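Local coordinates for salicylaldehyde dehydrogenase NahF (Pseudomonas putida, PDB 4JZ6), which probably oxidises salicylaldehyde to salicylate with NAD(+) as hydride acceptor, a step in naphthalene degradation, at residues V76-S79 against E80-R83; A111-A114 against G115-V118; G298-C301 against M302-E305. One frame throughout, in Å; residues are numbered along the deposited sequence.

Contact 1 of 3, residues V76-S79 against E80-R83; sequences VGPS and ERRR
Arg-81 folds back over the start of its own helix and clasps the carbonyl of Val-76, five residues earlier. The grip is side-on, with two nitrogens on a single oxygen: NH2 of Arg-81 lies 3.0 Å from Val-76 O, and NE of Arg-81 is 3.1 Å from the same Val-76 O. Relative to the guanidinium, the oxygen sits at the edge and close to its plane; relative to the carbonyl, NH2 lies in plane and NE 46° out of it. The aliphatic part of Arg-81 runs extended through chi2 and then bends at chi3 (-79°), which swings the guanidinium back toward the residues before the helix. One of its faces rests over Pro-78, whose CA lies 3.5 Å above the plane, toward the rim; the NH1 of Arg-81 makes a weak bond to Val-181 O.

Glu-80 supplies the apolar half of the contact through its methylenes. Val-76 CG1, anti to its backbone N (chi1 169°), lies 3.8 Å from Glu-80 CB and also reaches CG. Beyond them the Glu-80 carboxylate turns away and forms a salt bridge one turn on, where Arg-83 NH1 lies 2.6 Å from Glu-80 OE1 and makes a weak hydrogen bond to Glu-80 OE2.

The backbone places the helix boundary. Arg-81 N donates to Gly-77 O over 3.2 Å, and the Arg-82 and Arg-83 amides repeat the spacing to Pro-78 O and Ser-79 O. The side chain of Arg-82 leaves the turn for Ala-129 O, Ser-130 O and Thr-133 OG1, tying it to the end of helix 111-130. Together these features mark a helix N-terminus, that of helix 78-94: Gly-77 at the N-cap, proline next, and the carbonyl before the cap taken by an arginine from the first turn.

Contact 2 of 3, residues A111-A114 against G115-V118; sequences ALWA and GFNV. With NK (salicylaldehyde), chain B.
The first turns of helix 111-130 form part of the salicylaldehyde pocket, and here Trp-113 and Asn-117, one turn apart, lock together. The Asn-117 amide stands almost upright on the indole, the two planes being 85° apart. Its ND2 lies over one face, 3.2 Å from Trp-113 CE2 and displaced toward the ring's rim. That same ND2 donates to Trp-113 O over 3.1 Å, a fairly straight bond (163°), while the Asn-117 backbone N gives the usual helical bond to this oxygen; the two donors come from opposite faces of the carbonyl plane. The amide is fixed at its other end too, because Asn-117 OD1 accepts from Ala-169 N and Val-170 N. Trp-113 NE1 donates to Asn-166 O, and Phe-296 stacks on the indole, so the tryptophan is held by both polar and aromatic partners. Phe-116 adds a looser neighbour: its ring is nearly parallel to the six-membered ring of Trp-113 but slid aside, with centroids 5.8 Å apart and little overlap. Trp-113 CG is anti to the backbone N (chi1 177°), which carries the indole outward until its edge meets the ligand, Trp-113 CZ2 lying 3.5 Å from the salicylaldehyde oxygen OAF.

Contact 3 of 3, residues G298-C301 against M302-E305; sequences GQIC and MSTE. With NK (salicylaldehyde), chain B.
Ile-300 and Met-302 meet through their first torsions: Ile-300 places CG2 anti to its backbone N, and Met-302 holds CG between its backbone N and carbonyl carbon (chi1 53°). The result is a 3.6 Å contact of Ile-300 CG2 with Met-302 CG. From there the methionine chain runs extended, laying its CE 3.6 Å from the ligand ring carbon CAG. Ser-303, with OG anti to its own carbonyl carbon (chi1 -77°), turns its hydroxyl back under Ile-300.

The backbone makes a type I beta turn from Ile-300 to Ser-303. Ser-303 N donates to Ile-300 O over 2.9 Å, although it approaches from well above the carbonyl plane. A second bond braces the turn, from Ile-300 N to Ser-303 OG at 3.1 Å. This hydroxyl is packed closely, with Gly-298 CA at 3.2 Å and Ile-300 CB also against it; Gly-298 has a positive phi, which glycine adopts readily. With an alanine in place of Ser-303, the buried Ile-300 amide would probably be left without its acceptor and a small gap would open beside Gly-298. One water donates to both Cys-301 O and Ser-303 O and so bridges the two carbonyls.

The turn also directs amides at the substrate. Cys-301 N lies 2.6 Å from the aldehyde oxygen OAH, but the bond is bent and weak, and that from Met-302 N is longer and weak as well. Cys-301 SG stands 4.1 Å from the aldehyde carbon CAD, so the ligand is seen unlinked to the sulfur. The cysteine's position is consistent with that of the nucleophile in this family, and the amide pointing at OAH with an oxyanion hole: a backbone donor ready to steady negative charge as it gathers on the aldehyde oxygen.

Overall arrangement
Contact 1 is a surface feature, whereas contact 2 is partly buried and contact 3 wholly so. Contacts 1 and 2 both lie at the starts of helices, 78-94 and 111-130, yet their chemistry differs: charged side chains serve the first, an indole and an amide the second. Contact 3 has no helix or strand and depends on a turn with backbone amides. Contacts 2 and 3 adjoin, their centres about 16 Å apart, and meet where Trp-113 CZ3 packs 3.9 Å from Ile-300 CD1; contact 2 meets the phenol-oxygen side of salicylaldehyde, contact 3 the aldehyde and part of the ring. Contact 1 stands apart, its centre about 36 Å from that of contact 3, though Arg-82 joins it to the far end of contact 2's helix.

Contact 1 of 3, residues V76-S79 against E80-R83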
# COMPACT_ATOMS: atom_id res chain seq x y z
N VAL A 76 24.03 7.64 5.34
CA VAL A 76 24.16 8.96 5.97
C VAL A 76 23.34 9.01 7.26
O VAL A 76 22.18 8.59 7.28
CB VAL A 76 23.71 10.09 5.02
CG1 VAL A 76 23.60 11.42 5.76
CG2 VAL A 76 24.67 10.20 3.85
N GLY A 77 23.94 9.54 8.33
CA GLY A 77 23.31 9.55 9.64
C GLY A 77 22.16 10.53 9.77
O GLY A 77 21.96 11.37 8.88
N PRO A 78 21.39 10.43 10.86
CA PRO A 78 20.24 11.31 11.09
C PRO A 78 20.62 12.77 11.28
O PRO A 78 19.86 13.65 10.86
CB PRO A 78 19.63 10.77 12.39
CG PRO A 78 20.71 9.96 13.02
CD PRO A 78 21.49 9.38 11.89
N SER A 79 21.76 13.03 11.91
CA SER A 79 22.17 14.41 12.17
C SER A 79 22.39 15.17 10.86
O SER A 79 21.91 16.29 10.69
CB SER A 79 23.42 14.44 13.03
OG SER A 79 23.10 14.19 14.39
N GLU A 80 23.12 14.55 9.94
CA GLU A 80 23.42 15.16 8.66
C GLU A 80 22.18 15.33 7.79
O GLU A 80 22.01 16.35 7.13
CB GLU A 80 24.50 14.36 7.94
CG GLU A 80 24.95 14.95 6.61
CD GLU A 80 25.65 16.28 6.76
OE1 GLU A 80 25.88 16.74 7.90
OE2 GLU A 80 25.97 16.90 5.71
N ARG A 81 21.30 14.32 7.80
CA ARG A 81 20.05 14.41 7.05
C ARG A 81 19.20 15.58 7.54
O ARG A 81 18.68 16.36 6.74
CB ARG A 81 19.27 13.09 7.13
CG ARG A 81 19.52 12.17 5.93
CD ARG A 81 18.78 10.85 6.02
NE ARG A 81 19.44 9.90 6.91
CZ ARG A 81 18.92 9.43 8.03
NH1 ARG A 81 17.70 9.80 8.42
NH2 ARG A 81 19.60 8.56 8.78
N ARG A 82 19.06 15.70 8.85
CA ARG A 82 18.30 16.79 9.43
C ARG A 82 18.90 18.16 9.06
O ARG A 82 18.17 19.08 8.68
CB ARG A 82 18.22 16.64 10.95
CG ARG A 82 17.56 17.80 11.68
CD ARG A 82 17.45 17.52 13.16
NE ARG A 82 16.46 16.47 13.42
CZ ARG A 82 16.46 15.69 14.50
NH1 ARG A 82 17.39 15.82 15.44
NH2 ARG A 82 15.51 14.78 14.64
N ARG A 83 20.22 18.27 9.16
CA ARG A 83 20.90 19.53 8.87
C ARG A 83 20.64 19.95 7.43
O ARG A 83 20.29 21.10 7.15
CB ARG A 83 22.41 19.38 9.09
CG ARG A 83 23.11 20.68 9.44
CD ARG A 83 24.54 20.71 8.94
NE ARG A 83 24.60 21.00 7.51
CZ ARG A 83 25.24 20.26 6.61
NH1 ARG A 83 25.90 19.18 7.01
NH2 ARG A 83 25.23 20.59 5.33

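Contact 2 of 3, residues A111-A114 against G115-V118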
# COMPACT_ATOMS: atom_id res chain seq x y z
N ALA A 111 -0.36 35.79 -5.52
CA ALA A 111 0.68 35.87 -4.50
C ALA A 111 0.27 35.11 -3.23
O ALA A 111 1.11 34.55 -2.53
CB ALA A 111 0.99 37.31 -4.17
N LEU A 112 -1.03 35.10 -2.94
CA LEU A 112 -1.54 34.36 -1.80
C LEU A 112 -1.15 32.89 -1.89
O LEU A 112 -0.52 32.35 -0.99
CB LEU A 112 -3.06 34.51 -1.71
CG LEU A 112 -3.78 33.69 -0.63
CD1 LEU A 112 -3.37 34.13 0.76
CD2 LEU A 112 -5.28 33.77 -0.80
N TRP A 113 -1.52 32.25 -3.00
CA TRP A 113 -1.31 30.81 -3.21
C TRP A 113 0.16 30.48 -3.39
O TRP A 113 0.64 29.44 -2.91
CB TRP A 113 -2.13 30.34 -4.42
CG TRP A 113 -1.96 28.88 -4.81
CD1 TRP A 113 -1.44 28.40 -5.98
CD2 TRP A 113 -2.32 27.73 -4.03
NE1 TRP A 113 -1.45 27.03 -5.97
CE2 TRP A 113 -1.99 26.59 -4.79
CE3 TRP A 113 -2.88 27.56 -2.76
CZ2 TRP A 113 -2.20 25.29 -4.32
CZ3 TRP A 113 -3.10 26.26 -2.30
CH2 TRP A 113 -2.76 25.15 -3.08
N ALA A 114 0.88 31.36 -4.07
CA ALA A 114 2.31 31.16 -4.28
C ALA A 114 3.04 31.24 -2.95
O ALA A 114 3.81 30.35 -2.59
CB ALA A 114 2.86 32.20 -5.25
N GLY A 115 2.78 32.32 -2.21
CA GLY A 115 3.39 32.54 -0.92
C GLY A 115 3.11 31.39 0.03
O GLY A 115 4.01 30.94 0.75
N PHE A 116 1.88 30.91 0.02
CA PHE A 116 1.52 29.75 0.84
C PHE A 116 2.32 28.51 0.43
O PHE A 116 2.78 27.76 1.28
CB PHE A 116 0.03 29.45 0.77
CG PHE A 116 -0.33 28.11 1.34
CD1 PHE A 116 -0.51 27.01 0.51
CD2 PHE A 116 -0.45 27.94 2.71
CE1 PHE A 116 -0.82 25.76 1.04
CE2 PHE A 116 -0.76 26.69 3.25
CZ PHE A 116 -0.96 25.60 2.41
N ASN A 117 2.45 28.31 -0.88
CA ASN A 117 3.18 27.15 -1.41
C ASN A 117 4.60 27.11 -0.89
O ASN A 117 5.12 26.05 -0.56
CB ASN A 117 3.18 27.15 -2.93
CG ASN A 117 2.24 26.12 -3.51
OD1 ASN A 117 2.60 24.94 -3.67
ND2 ASN A 117 1.02 26.54 -3.82
N VAL A 118 5.22 28.28 -0.81
CA VAL A 118 6.58 28.37 -0.31
C VAL A 118 6.64 28.01 1.17
O VAL A 118 7.39 27.11 1.57
CB VAL A 118 7.19 29.75 -0.57
CG1 VAL A 118 8.62 29.80 -0.08
CG2 VAL A 118 7.14 30.04 -2.05
OAH NK B . -5.06 19.17 -3.82
CAD NK B . -3.91 19.45 -4.07
CAA NK B . -3.08 19.90 -2.93
CAC NK B . -3.02 19.16 -1.75
CAG NK B . -2.23 19.62 -0.70
CAI NK B . -1.52 20.81 -0.82
CAE NK B . -1.59 21.54 -1.99
CAB NK B . -2.37 21.09 -3.05
OAF NK B . -2.47 21.78 -4.23

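Contact 3 of 3, residues G298-C301 against M302-E305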
# COMPACT_ATOMS: atom_id res chain seq x y z
N GLY A 298 -10.20 27.06 -7.66
CA GLY A 298 -10.71 25.71 -7.49
C GLY A 298 -9.87 24.66 -8.20
O GLY A 298 -10.37 23.59 -8.58
N GLN A 299 -8.59 24.95 -8.37
CA GLN A 299 -7.68 24.01 -9.00
C GLN A 299 -6.89 23.23 -7.96
O GLN A 299 -5.75 22.83 -8.19
CB GLN A 299 -6.74 24.74 -9.96
CG GLN A 299 -7.44 25.24 -11.20
CD GLN A 299 -6.47 25.85 -12.20
OE1 GLN A 299 -6.52 25.56 -13.40
NE2 GLN A 299 -5.58 26.71 -11.71
N ILE A 300 -7.50 23.01 -6.80
CA ILE A 300 -6.89 22.21 -5.76
C ILE A 300 -7.66 20.90 -5.71
O ILE A 300 -8.88 20.91 -5.85
CB ILE A 300 -6.97 22.92 -4.39
CG1 ILE A 300 -6.61 24.40 -4.56
CG2 ILE A 300 -6.05 22.25 -3.38
CD1 ILE A 300 -6.68 25.20 -3.28
N CYS A 301 -6.96 19.77 -5.53
CA CYS A 301 -7.65 18.47 -5.53
C CYS A 301 -8.65 18.40 -4.38
O CYS A 301 -9.63 17.66 -4.46
CB CYS A 301 -6.67 17.30 -5.48
SG CYS A 301 -5.61 17.09 -6.94
N MET A 302 -8.40 19.19 -3.34
CA MET A 302 -9.32 19.26 -2.20
C MET A 302 -10.21 20.50 -2.20
O MET A 302 -10.86 20.79 -1.19
CB MET A 302 -8.56 19.17 -0.87
CG MET A 302 -7.41 20.17 -0.71
SD MET A 302 -6.74 20.17 0.97
CE MET A 302 -5.20 21.07 0.71
N SER A 303 -10.25 21.23 -3.32
CA SER A 303 -11.14 22.38 -3.45
C SER A 303 -12.55 21.93 -3.16
O SER A 303 -12.93 20.81 -3.51
CB SER A 303 -11.10 22.96 -4.87
OG SER A 303 -9.94 23.74 -5.08
N THR A 304 -13.32 22.78 -2.51
CA THR A 304 -14.70 22.47 -2.18
C THR A 304 -15.51 22.34 -3.46
O THR A 304 -15.83 23.34 -4.10
CB THR A 304 -15.31 23.56 -1.30
OG1 THR A 304 -14.40 23.87 -0.24
CG2 THR A 304 -16.63 23.10 -0.74
N GLU A 305 -15.84 21.11 -3.85
CA GLU A 305 -16.56 20.88 -5.10
C GLU A 305 -18.06 20.66 -4.87
O GLU A 305 -18.85 20.74 -5.80
CB GLU A 305 -15.96 19.70 -5.86
CG GLU A 305 -14.50 19.88 -6.23
CD GLU A 305 -14.23 19.61 -7.70
OE1 GLU A 305 -15.18 19.22 -8.42
OE2 GLU A 305 -13.07 19.79 -8.14
OAH NK B . -5.06 19.17 -3.82
CAD NK B . -3.91 19.45 -4.07
CAA NK B . -3.08 19.90 -2.93
CAC NK B . -3.02 19.16 -1.75
CAG NK B . -2.23 19.62 -0.70
CAI NK B . -1.52 20.81 -0.82
CAE NK B . -1.59 21.54 -1.99
CAB NK B . -2.37 21.09 -3.05
OAF NK B . -2.47 21.78 -4.23
O HOH W 1 -12.39 18.27 -4.10